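Local coordinates for protein taurocyamine kinase (PDB 4WOD) that reversibly transfers phosphate between ATP and taurocyamine with magnesium as cofactor, using two kinase repeats joined in one chain, at residues 424-437 with 624-636. The protein carries 4 engineered substitutions. Sequence-based numbering, arbitrary orientation.
Sequences CPRTGEAECYSTFI and KYGYITCCPSNLG
Tyr433 lays its ring against Ile628 and Leu635, both on the same side of its plane, and delivers its hydroxyl to the backbone: OH donates to Thr629 O at 2.8 Å, the donor tilted somewhat from the carbonyl plane. Its CG stands anti to its own carbonyl carbon (chi1 -69°), which sends the ring across to residues 624-636. Ile628 and the ring run past each other in opposite directions, CG2 lying 3.8 Å from Tyr433 CE2, while Leu635 lays CD2 obliquely against Tyr433 CZ. Nearer the backbone, Tyr433 CB meets the edge of the Tyr625 ring at CE2; the two rings meet obliquely, their planes at 61°. A water donates to both Tyr433 O and Tyr625 OH, and that hydroxyl is also hydrogen-bonded to Asp441 of helix 437-448. Farther along, Thr427 grips Cys630 O twice. Its N-H points almost straight at the oxygen (2.9 Å, 167°) from above the carbonyl plane, whereas OG1, held between its own N and carbonyl carbon, comes in the plane onto a lone pair at 2.7 Å. This is the second kinase repeat, where the loop that carries Cys424 to Thr427, part of the small N-terminal domain, meets the catalytic domain of the phosphagen kinase fold beside Cys631, the predicted active-site cysteine. Cys631 SG faces this loop: Cys424 CB approaches to 3.7 Å, and the Arg426 guanidinium lays one face over the sulfur. A weak N-H bond from Ser633 also reaches that sulfur. Next door, Pro425 CG touches Pro632 CG at 4.0 Å, while Pro425 O is buried without a hydrogen-bond partner.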
ATOM      1  N   CYS A 424      20.133   3.806  -4.211  1.00 21.80           N
ATOM      2  CA  CYS A 424      21.010   3.136  -3.230  1.00 23.67           C
ATOM      3  C   CYS A 424      20.293   2.008  -2.475  1.00 19.72           C
ATOM      4  O   CYS A 424      19.082   2.050  -2.290  1.00 19.05           O
ATOM      5  CB  CYS A 424      21.580   4.151  -2.229  1.00 19.80           C
ATOM      6  SG  CYS A 424      22.961   5.137  -2.893  1.00 29.18           S
ATOM      7  N   PRO A 425      21.044   0.985  -2.047  1.00 18.49           N
ATOM      8  CA  PRO A 425      20.409  -0.085  -1.277  1.00 17.71           C
ATOM      9  C   PRO A 425      20.219   0.316   0.184  1.00 19.86           C
ATOM     10  O   PRO A 425      20.701   1.384   0.602  1.00 15.98           O
ATOM     11  CB  PRO A 425      21.410  -1.241  -1.392  1.00 16.97           C
ATOM     12  CG  PRO A 425      22.731  -0.544  -1.499  1.00 23.40           C
ATOM     13  CD  PRO A 425      22.468   0.710  -2.307  1.00 18.42           C
ATOM     14  N   ARG A 426      19.533  -0.541   0.936  1.00 19.27           N
ATOM     15  CA  ARG A 426      19.341  -0.368   2.375  1.00 16.67           C
ATOM     16  C   ARG A 426      19.786  -1.637   3.113  1.00 20.57           C
ATOM     17  O   ARG A 426      19.151  -2.673   2.989  1.00 21.59           O
ATOM     18  CB  ARG A 426      17.877  -0.066   2.699  1.00 18.98           C
ATOM     19  CG  ARG A 426      17.282   1.131   1.955  1.00 19.24           C
ATOM     20  CD  ARG A 426      17.950   2.429   2.323  1.00 25.11           C
ATOM     21  NE  ARG A 426      17.125   3.583   1.948  1.00 23.97           N
ATOM     22  CZ  ARG A 426      17.148   4.183   0.763  1.00 23.30           C
ATOM     23  NH1 ARG A 426      17.964   3.753  -0.188  1.00 21.32           N
ATOM     24  NH2 ARG A 426      16.344   5.223   0.533  1.00 26.02           N
ATOM     25  N   THR A 427      20.851  -1.541   3.905  1.00 19.16           N
ATOM     26  CA  THR A 427      21.457  -2.714   4.533  1.00 18.27           C
ATOM     27  C   THR A 427      20.639  -3.233   5.741  1.00 17.42           C
ATOM     28  O   THR A 427      19.744  -2.538   6.239  1.00 22.66           O
ATOM     29  CB  THR A 427      22.893  -2.394   4.965  1.00 18.04           C
ATOM     30  OG1 THR A 427      22.868  -1.330   5.928  1.00 16.72           O
ATOM     31  CG2 THR A 427      23.727  -1.945   3.743  1.00 20.18           C
ATOM     32  N   GLY A 428      20.935  -4.457   6.190  1.00 17.09           N
ATOM     33  CA  GLY A 428      20.166  -5.097   7.253  1.00 16.16           C
ATOM     34  C   GLY A 428      20.806  -5.026   8.638  1.00 16.39           C
ATOM     35  O   GLY A 428      20.127  -5.164   9.647  1.00 18.04           O
ATOM     36  N   GLU A 429      22.111  -4.821   8.675  1.00 16.69           N
ATOM     37  CA  GLU A 429      22.862  -4.668   9.932  1.00 16.60           C
ATOM     38  C   GLU A 429      24.295  -4.267   9.594  1.00 15.50           C
ATOM     39  O   GLU A 429      24.716  -4.392   8.446  1.00 15.81           O
ATOM     40  CB  GLU A 429      22.845  -5.962  10.756  1.00 16.92           C
ATOM     41  CG  GLU A 429      23.625  -7.116  10.143  1.00 14.63           C
ATOM     42  CD  GLU A 429      23.807  -8.247  11.137  1.00 20.31           C
ATOM     43  OE1 GLU A 429      24.139  -7.950  12.306  1.00 21.19           O
ATOM     44  OE2 GLU A 429      23.585  -9.425  10.773  1.00 16.97           O
ATOM     45  N   ALA A 430      25.049  -3.819  10.591  1.00 12.72           N
ATOM     46  CA  ALA A 430      26.397  -3.334  10.384  1.00 14.37           C
ATOM     47  C   ALA A 430      27.271  -4.362   9.695  1.00 13.93           C
ATOM     48  O   ALA A 430      28.134  -3.998   8.895  1.00 16.55           O
ATOM     49  CB  ALA A 430      27.034  -2.921  11.719  1.00 14.26           C
ATOM     50  N   GLU A 431      27.050  -5.637  10.013  1.00 18.37           N
ATOM     51  CA  GLU A 431      27.899  -6.714   9.499  1.00 18.69           C
ATOM     52  C   GLU A 431      27.799  -6.829   7.971  1.00 15.44           C
ATOM     53  O   GLU A 431      28.676  -7.391   7.307  1.00 19.05           O
ATOM     54  CB  GLU A 431      27.531  -8.046  10.159  1.00 17.25           C
ATOM     55  CG  GLU A 431      28.503  -9.180   9.833  1.00 22.64           C
ATOM     56  CD  GLU A 431      28.060 -10.510  10.411  1.00 30.05           C
ATOM     57  OE1 GLU A 431      27.757 -10.552  11.620  1.00 30.77           O
ATOM     58  OE2 GLU A 431      28.003 -11.509   9.658  1.00 31.99           O
ATOM     59  N   CYS A 432      26.723  -6.288   7.420  1.00 13.42           N
ATOM     60  CA  CYS A 432      26.543  -6.266   5.975  1.00 16.96           C
ATOM     61  C   CYS A 432      27.756  -5.654   5.269  1.00 14.23           C
ATOM     62  O   CYS A 432      28.136  -6.100   4.174  1.00 16.43           O
ATOM     63  CB  CYS A 432      25.259  -5.500   5.622  1.00 12.41           C
ATOM     64  SG  CYS A 432      23.748  -6.446   5.917  1.00 23.29           S
ATOM     65  N   TYR A 433      28.387  -4.665   5.911  1.00 14.09           N
ATOM     66  CA  TYR A 433      29.498  -3.959   5.292  1.00 15.96           C
ATOM     67  C   TYR A 433      30.820  -4.737   5.304  1.00 12.45           C
ATOM     68  O   TYR A 433      31.812  -4.277   4.753  1.00 19.08           O
ATOM     69  CB  TYR A 433      29.704  -2.597   5.961  1.00 11.21           C
ATOM     70  CG  TYR A 433      28.569  -1.639   5.661  1.00 11.71           C
ATOM     71  CD1 TYR A 433      28.551  -0.899   4.478  1.00 13.72           C
ATOM     72  CD2 TYR A 433      27.504  -1.497   6.540  1.00 16.34           C
ATOM     73  CE1 TYR A 433      27.515  -0.005   4.193  1.00 16.28           C
ATOM     74  CE2 TYR A 433      26.443  -0.622   6.254  1.00 13.87           C
ATOM     75  CZ  TYR A 433      26.459   0.121   5.089  1.00 16.26           C
ATOM     76  OH  TYR A 433      25.405   0.996   4.813  1.00 15.26           O
ATOM     77  N   SER A 434      30.846  -5.891   5.934  1.00 17.04           N
ATOM     78  CA  SER A 434      31.995  -6.765   5.753  1.00 17.08           C
ATOM     79  C   SER A 434      31.559  -8.032   5.012  1.00 16.68           C
ATOM     80  O   SER A 434      32.242  -8.460   4.089  1.00 19.24           O
ATOM     81  CB  SER A 434      32.662  -7.093   7.097  1.00 20.23           C
ATOM     82  OG  SER A 434      31.826  -7.903   7.902  1.00 29.35           O
ATOM     83  N   THR A 435      30.435  -8.631   5.413  1.00 16.55           N
ATOM     84  CA  THR A 435      29.947  -9.862   4.768  1.00 18.40           C
ATOM     85  C   THR A 435      29.734  -9.689   3.255  1.00 18.97           C
ATOM     86  O   THR A 435      30.033 -10.599   2.450  1.00 16.82           O
ATOM     87  CB  THR A 435      28.632 -10.337   5.405  1.00 16.82           C
ATOM     88  OG1 THR A 435      28.805 -10.458   6.821  1.00 23.74           O
ATOM     89  CG2 THR A 435      28.178 -11.687   4.817  1.00 20.50           C
ATOM     90  N   PHE A 436      29.238  -8.515   2.863  1.00 15.90           N
ATOM     91  CA  PHE A 436      28.999  -8.233   1.439  1.00 19.93           C
ATOM     92  C   PHE A 436      29.895  -7.123   0.891  1.00 15.94           C
ATOM     93  O   PHE A 436      29.455  -6.325   0.055  1.00 16.26           O
ATOM     94  CB  PHE A 436      27.532  -7.857   1.209  1.00 13.02           C
ATOM     95  CG  PHE A 436      26.559  -8.898   1.687  1.00 15.52           C
ATOM     96  CD1 PHE A 436      26.498 -10.128   1.077  1.00 18.69           C
ATOM     97  CD2 PHE A 436      25.725  -8.652   2.767  1.00 16.91           C
ATOM     98  CE1 PHE A 436      25.615 -11.096   1.517  1.00 18.85           C
ATOM     99  CE2 PHE A 436      24.837  -9.601   3.202  1.00 16.22           C
ATOM    100  CZ  PHE A 436      24.781 -10.830   2.584  1.00 20.75           C
ATOM    101  N   ILE A 437      31.134  -7.074   1.373  1.00 14.91           N
ATOM    102  CA  ILE A 437      32.071  -6.010   1.019  1.00 18.79           C
ATOM    103  C   ILE A 437      32.284  -5.905  -0.507  1.00 18.51           C
ATOM    104  O   ILE A 437      32.449  -4.805  -1.036  1.00 15.39           O
ATOM    105  CB  ILE A 437      33.435  -6.211   1.748  1.00 17.15           C
ATOM    106  CG1 ILE A 437      34.373  -5.024   1.513  1.00 21.06           C
ATOM    107  CG2 ILE A 437      34.119  -7.520   1.320  1.00 18.54           C
ATOM    108  CD1 ILE A 437      35.500  -4.927   2.577  1.00 18.19           C
ATOM    109  N   LYS A 624      36.875   1.231   8.143  1.00 20.71           N
ATOM    110  CA  LYS A 624      36.723   1.547   6.726  1.00 18.53           C
ATOM    111  C   LYS A 624      35.837   2.791   6.494  1.00 24.77           C
ATOM    112  O   LYS A 624      36.252   3.747   5.826  1.00 27.75           O
ATOM    113  CB  LYS A 624      36.113   0.348   5.969  1.00 22.48           C
ATOM    114  CG  LYS A 624      36.842  -1.001   6.157  1.00 24.56           C
ATOM    115  CD  LYS A 624      36.265  -2.121   5.260  1.00 21.65           C
ATOM    116  CE  LYS A 624      34.922  -2.648   5.754  1.00 26.91           C
ATOM    117  NZ  LYS A 624      34.984  -3.485   6.996  1.00 27.70           N
ATOM    118  N   TYR A 625      34.625   2.785   7.055  1.00 20.81           N
ATOM    119  CA  TYR A 625      33.600   3.759   6.636  1.00 18.05           C
ATOM    120  C   TYR A 625      33.155   4.786   7.687  1.00 21.17           C
ATOM    121  O   TYR A 625      32.256   5.578   7.408  1.00 18.97           O
ATOM    122  CB  TYR A 625      32.351   3.012   6.135  1.00 18.04           C
ATOM    123  CG  TYR A 625      32.659   1.954   5.098  1.00 20.37           C
ATOM    124  CD1 TYR A 625      33.392   2.269   3.956  1.00 17.64           C
ATOM    125  CD2 TYR A 625      32.245   0.636   5.278  1.00 17.44           C
ATOM    126  CE1 TYR A 625      33.693   1.299   3.008  1.00 16.15           C
ATOM    127  CE2 TYR A 625      32.534  -0.336   4.339  1.00 16.50           C
ATOM    128  CZ  TYR A 625      33.263  -0.004   3.214  1.00 17.36           C
ATOM    129  OH  TYR A 625      33.551  -0.982   2.287  1.00 18.83           O
ATOM    130  N   GLY A 626      33.739   4.789   8.883  1.00 21.09           N
ATOM    131  CA  GLY A 626      33.266   5.737   9.897  1.00 18.88           C
ATOM    132  C   GLY A 626      31.951   5.271  10.509  1.00 16.59           C
ATOM    133  O   GLY A 626      31.767   4.073  10.705  1.00 13.90           O
ATOM    134  N   TYR A 627      31.029   6.191  10.820  1.00 17.69           N
ATOM    135  CA  TYR A 627      29.764   5.762  11.407  1.00 15.96           C
ATOM    136  C   TYR A 627      28.955   4.942  10.399  1.00 16.27           C
ATOM    137  O   TYR A 627      28.827   5.293   9.219  1.00 18.40           O
ATOM    138  CB  TYR A 627      28.951   6.955  11.961  1.00 13.32           C
ATOM    139  CG  TYR A 627      29.563   7.450  13.264  1.00 14.05           C
ATOM    140  CD1 TYR A 627      29.473   6.686  14.418  1.00 14.60           C
ATOM    141  CD2 TYR A 627      30.280   8.636  13.315  1.00 16.91           C
ATOM    142  CE1 TYR A 627      30.049   7.107  15.605  1.00 16.68           C
ATOM    143  CE2 TYR A 627      30.870   9.072  14.489  1.00 17.56           C
ATOM    144  CZ  TYR A 627      30.752   8.301  15.630  1.00 18.26           C
ATOM    145  OH  TYR A 627      31.343   8.720  16.799  1.00 22.28           O
ATOM    146  N   ILE A 628      28.468   3.809  10.877  1.00 12.39           N
ATOM    147  CA  ILE A 628      27.665   2.900  10.061  1.00 14.37           C
ATOM    148  C   ILE A 628      26.196   3.283  10.113  1.00 16.09           C
ATOM    149  O   ILE A 628      25.668   3.603  11.181  1.00 14.87           O
ATOM    150  CB  ILE A 628      27.849   1.447  10.537  1.00 15.80           C
ATOM    151  CG1 ILE A 628      29.287   1.015  10.254  1.00 19.77           C
ATOM    152  CG2 ILE A 628      26.819   0.500   9.866  1.00 16.54           C
ATOM    153  CD1 ILE A 628      29.736  -0.115  11.134  1.00 28.64           C
ATOM    154  N   THR A 629      25.555   3.280   8.947  1.00 15.71           N
ATOM    155  CA  THR A 629      24.148   3.622   8.804  1.00 16.73           C
ATOM    156  C   THR A 629      23.488   2.618   7.860  1.00 21.36           C
ATOM    157  O   THR A 629      24.161   1.896   7.107  1.00 18.43           O
ATOM    158  CB  THR A 629      23.939   5.072   8.259  1.00 20.44           C
ATOM    159  OG1 THR A 629      24.526   5.204   6.960  1.00 16.62           O
ATOM    160  CG2 THR A 629      24.587   6.107   9.185  1.00 19.98           C
ATOM    161  N   CYS A 630      22.166   2.572   7.913  1.00 19.30           N
ATOM    162  CA  CYS A 630      21.399   1.695   7.043  1.00 20.26           C
ATOM    163  C   CYS A 630      21.688   1.934   5.553  1.00 16.95           C
ATOM    164  O   CYS A 630      22.024   0.997   4.829  1.00 18.51           O
ATOM    165  CB  CYS A 630      19.913   1.867   7.344  1.00 19.07           C
ATOM    166  SG  CYS A 630      18.834   0.907   6.315  1.00 21.95           S
ATOM    167  N   CYS A 631      21.535   3.169   5.087  1.00 17.19           N
ATOM    168  CA  CYS A 631      21.881   3.490   3.709  1.00 18.05           C
ATOM    169  C   CYS A 631      23.371   3.822   3.588  1.00 19.39           C
ATOM    170  O   CYS A 631      23.912   4.586   4.391  1.00 19.80           O
ATOM    171  CB  CYS A 631      21.025   4.658   3.191  1.00 23.19           C
ATOM    172  SG  CYS A 631      21.128   4.923   1.406  1.00 23.55           S
ATOM    173  N   PRO A 632      24.047   3.236   2.591  1.00 15.35           N
ATOM    174  CA  PRO A 632      25.471   3.504   2.378  1.00 14.82           C
ATOM    175  C   PRO A 632      25.728   4.963   1.986  1.00 15.98           C
ATOM    176  O   PRO A 632      26.849   5.417   2.056  1.00 17.22           O
ATOM    177  CB  PRO A 632      25.849   2.552   1.239  1.00 18.93           C
ATOM    178  CG  PRO A 632      24.794   1.511   1.229  1.00 20.75           C
ATOM    179  CD  PRO A 632      23.539   2.186   1.692  1.00 19.17           C
ATOM    180  N   SER A 633      24.694   5.685   1.576  1.00 13.30           N
ATOM    181  CA  SER A 633      24.849   7.082   1.212  1.00 17.69           C
ATOM    182  C   SER A 633      25.179   7.950   2.431  1.00 23.13           C
ATOM    183  O   SER A 633      25.707   9.066   2.286  1.00 20.07           O
ATOM    184  CB  SER A 633      23.571   7.599   0.550  1.00 21.21           C
ATOM    185  OG  SER A 633      22.522   7.706   1.500  1.00 27.75           O
ATOM    186  N   ASN A 634      24.860   7.446   3.625  1.00 18.73           N
ATOM    187  CA  ASN A 634      24.998   8.255   4.831  1.00 19.53           C
ATOM    188  C   ASN A 634      26.046   7.819   5.851  1.00 18.77           C
ATOM    189  O   ASN A 634      25.915   8.101   7.045  1.00 20.60           O
ATOM    190  CB  ASN A 634      23.652   8.369   5.519  1.00 20.13           C
ATOM    191  CG  ASN A 634      23.125   9.779   5.477  1.00 26.98           C
ATOM    192  OD1 ASN A 634      23.593  10.642   6.215  1.00 27.20           O
ATOM    193  ND2 ASN A 634      22.169  10.036   4.577  1.00 34.20           N
ATOM    194  N   LEU A 635      27.088   7.150   5.371  1.00 14.04           N
ATOM    195  CA  LEU A 635      28.273   6.804   6.155  1.00 14.43           C
ATOM    196  C   LEU A 635      29.269   7.938   6.454  1.00 17.67           C
ATOM    197  O   LEU A 635      29.083   9.080   6.049  1.00 17.90           O
ATOM    198  CB  LEU A 635      29.046   5.705   5.418  1.00 15.86           C
ATOM    199  CG  LEU A 635      28.272   4.463   5.023  1.00 17.04           C
ATOM    200  CD1 LEU A 635      29.116   3.655   4.005  1.00 14.88           C
ATOM    201  CD2 LEU A 635      27.947   3.620   6.252  1.00 16.11           C
ATOM    202  N   GLY A 636      30.346   7.587   7.156  1.00 17.17           N
ATOM    203  CA  GLY A 636      31.397   8.537   7.488  1.00 17.37           C
ATOM    204  C   GLY A 636      30.988   9.388   8.675  1.00 17.78           C
ATOM    205  O   GLY A 636      30.958   8.913   9.805  1.00 17.49           O
TER
HETATM  206  O   HOH W   1      31.221  -2.797   2.373  1.00 21.26           O